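Local atomic coordinates of putative pneumococcal surface protein (Streptococcus pneumoniae, PDB entry 4CNL), a protein that probably anchors itself to the pneumococcal surface by binding choline, the group carried by cell-wall teichoic acids, through a chain of choline-binding repeats. Residues 127-132 with 155-160. Numbering follows the deposited sequence.
Sequences ATYQAW and DGKMAV. With CHT (choline ion), chain F; CHT (choline ion), chain C.
W132 and M158 run alongside each other in the same direction, a Met-aromatic contact that joins the start of hairpin strand 131-135 to the loop 155-160 after strand 150-152 in a choline-binding repeat domain, and together they line one choline site. M158 has CG anti to its backbone N (chi1 -170°) and bends at its last torsion, which sets CE 3.9 Å from CD1 of W132 in an oblique approach. SD stays oblique to the indole, 5.2 Å from the centroid of its five-membered ring, and also lies 3.6 Å from methyl C7 of the choline. Methyl C6 of the same ion sits over the centre of the indole face, 3.6 Å from W132 CD2, as expected of cation-pi recognition of a quaternary ammonium; W123 and Y150 complete this pocket. A backbone bond, M158 N to W132 O at 3.0 Å, joins the two main chains at the base of the pair. On the other flank the extended chain of K157 runs past the CB of A131, with CG 4.0 Å away, and crosses the Y129 side chain at about a right angle. The phenol of Y129 belongs to a second choline pocket, so one short interface serves two sites. D155, also of that pocket, closes an Asx turn, its OD1 accepting from K157 N from above the carboxylate plane. At the tip of K157, NZ donates to a water 2.6 Å away that in turn donates to the carbonyl O of Y129.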
loop_
_atom_site.group_PDB
_atom_site.type_symbol
_atom_site.label_atom_id
_atom_site.label_comp_id
_atom_site.label_asym_id
_atom_site.label_seq_id
_atom_site.Cartn_x
_atom_site.Cartn_y
_atom_site.Cartn_z
ATOM N N ALA A 127 -5.138 12.303 -15.204
ATOM C CA ALA A 127 -5.514 12.108 -16.601
ATOM C C ALA A 127 -7.023 12.131 -16.808
ATOM O O ALA A 127 -7.502 12.543 -17.863
ATOM C CB ALA A 127 -4.932 10.795 -17.122
ATOM N N THR A 128 -7.779 11.699 -15.803
ATOM C CA THR A 128 -9.229 11.644 -15.938
ATOM C C THR A 128 -9.854 13.035 -15.795
ATOM O O THR A 128 -10.736 13.405 -16.572
ATOM C CB THR A 128 -9.858 10.647 -14.915
ATOM O OG1 THR A 128 -9.534 11.028 -13.570
ATOM C CG2 THR A 128 -9.323 9.252 -15.158
ATOM N N TYR A 129 -9.383 13.822 -14.831
ATOM C CA TYR A 129 -9.910 15.173 -14.648
ATOM C C TYR A 129 -9.287 16.166 -15.641
ATOM O O TYR A 129 -9.813 17.267 -15.830
ATOM C CB TYR A 129 -9.667 15.673 -13.217
ATOM C CG TYR A 129 -10.385 14.919 -12.108
ATOM C CD1 TYR A 129 -11.775 14.838 -12.062
ATOM C CD2 TYR A 129 -9.660 14.331 -11.079
ATOM C CE1 TYR A 129 -12.418 14.159 -11.024
ATOM C CE2 TYR A 129 -10.286 13.663 -10.049
ATOM C CZ TYR A 129 -11.660 13.579 -10.021
ATOM O OH TYR A 129 -12.259 12.900 -8.980
ATOM N N GLN A 130 -8.168 15.773 -16.252
ATOM C CA GLN A 130 -7.369 16.649 -17.127
ATOM C C GLN A 130 -7.027 17.943 -16.396
ATOM O O GLN A 130 -7.305 19.046 -16.872
ATOM C CB GLN A 130 -8.099 16.946 -18.448
ATOM C CG GLN A 130 -8.390 15.678 -19.259
ATOM C CD GLN A 130 -9.048 15.954 -20.599
ATOM O OE1 GLN A 130 -8.950 17.056 -21.147
ATOM N NE2 GLN A 130 -9.721 14.943 -21.140
ATOM N N ALA A 131 -6.425 17.789 -15.223
ATOM C CA ALA A 131 -6.064 18.931 -14.389
ATOM C C ALA A 131 -4.952 18.557 -13.428
ATOM O O ALA A 131 -4.813 17.393 -13.052
ATOM C CB ALA A 131 -7.254 19.415 -13.627
ATOM N N TRP A 132 -4.178 19.560 -13.023
ATOM C CA TRP A 132 -3.146 19.386 -12.009
ATOM C C TRP A 132 -3.736 19.495 -10.615
ATOM O O TRP A 132 -4.653 20.280 -10.379
ATOM C CB TRP A 132 -2.046 20.440 -12.173
ATOM C CG TRP A 132 -1.176 20.212 -13.356
ATOM C CD1 TRP A 132 -1.289 20.783 -14.587
ATOM C CD2 TRP A 132 -0.049 19.337 -13.416
ATOM N NE1 TRP A 132 -0.287 20.321 -15.415
ATOM C CE2 TRP A 132 0.489 19.434 -14.714
ATOM C CE3 TRP A 132 0.579 18.502 -12.484
ATOM C CZ2 TRP A 132 1.607 18.709 -15.114
ATOM C CZ3 TRP A 132 1.682 17.780 -12.878
ATOM C CH2 TRP A 132 2.191 17.886 -14.184
ATOM N N ASP A 155 -12.255 22.282 -5.399
ATOM C CA ASP A 155 -12.232 20.843 -5.661
ATOM C C ASP A 155 -10.798 20.332 -5.860
ATOM O O ASP A 155 -10.582 19.182 -6.255
ATOM C CB ASP A 155 -13.107 20.501 -6.877
ATOM C CG ASP A 155 -12.631 21.162 -8.159
ATOM O OD1 ASP A 155 -11.627 21.908 -8.121
ATOM O OD2 ASP A 155 -13.263 20.933 -9.215
ATOM N N GLY A 156 -9.825 21.200 -5.587
ATOM C CA GLY A 156 -8.421 20.846 -5.683
ATOM C C GLY A 156 -7.783 21.122 -7.036
ATOM O O GLY A 156 -6.556 21.073 -7.157
ATOM N N LYS A 157 -8.595 21.379 -8.056
ATOM C CA LYS A 157 -8.055 21.605 -9.403
ATOM C C LYS A 157 -7.310 22.924 -9.502
ATOM O O LYS A 157 -7.756 23.953 -8.971
ATOM C CB LYS A 157 -9.161 21.577 -10.470
ATOM C CG LYS A 157 -9.807 20.215 -10.666
ATOM C CD LYS A 157 -10.830 20.201 -11.792
ATOM C CE LYS A 157 -11.671 18.911 -11.708
ATOM N NZ LYS A 157 -12.784 18.875 -12.696
ATOM N N MET A 158 -6.168 22.887 -10.185
ATOM C CA MET A 158 -5.424 24.109 -10.492
ATOM C C MET A 158 -6.260 25.054 -11.343
ATOM O O MET A 158 -6.860 24.649 -12.340
ATOM C CB MET A 158 -4.127 23.784 -11.223
ATOM C CG MET A 158 -3.200 24.982 -11.357
ATOM S SD MET A 158 -1.698 24.585 -12.268
ATOM C CE MET A 158 -2.320 24.508 -13.951
ATOM N N ALA A 159 -6.288 26.323 -10.953
ATOM C CA ALA A 159 -7.006 27.339 -11.721
ATOM C C ALA A 159 -6.237 27.767 -12.966
ATOM O O ALA A 159 -5.011 27.841 -12.942
ATOM C CB ALA A 159 -7.283 28.557 -10.847
ATOM N N VAL A 160 -6.963 28.062 -14.046
ATOM C CA VAL A 160 -6.357 28.647 -15.248
ATOM C C VAL A 160 -7.257 29.718 -15.848
ATOM O O VAL A 160 -8.482 29.554 -15.894
ATOM C CB VAL A 160 -6.070 27.597 -16.342
ATOM C CG1 VAL A 160 -4.928 26.656 -15.919
ATOM C CG2 VAL A 160 -7.317 26.795 -16.651
HETATM C C4 CHT F . -11.942 16.097 -4.264
HETATM C C5 CHT F . -11.691 15.358 -5.573
HETATM C C6 CHT F . -10.261 13.874 -4.390
HETATM C C7 CHT F . -10.262 13.917 -6.735
HETATM C C8 CHT F . -9.351 15.725 -5.523
HETATM O O6 CHT F . -12.986 17.041 -4.454
HETATM N N1 CHT F . -10.389 14.724 -5.552
HETATM C C4 CHT C . 4.493 23.209 -11.012
HETATM C C5 CHT C . 3.892 23.535 -12.371
HETATM C C6 CHT C . 2.588 21.555 -12.512
HETATM C C7 CHT C . 1.678 23.495 -11.478
HETATM C C8 CHT C . 2.048 23.448 -13.768
HETATM O O6 CHT C . 5.303 22.045 -11.127
HETATM N N1 CHT C . 2.558 22.992 -12.508
HETATM O O HOH W 1 -11.627 18.886 -14.988
#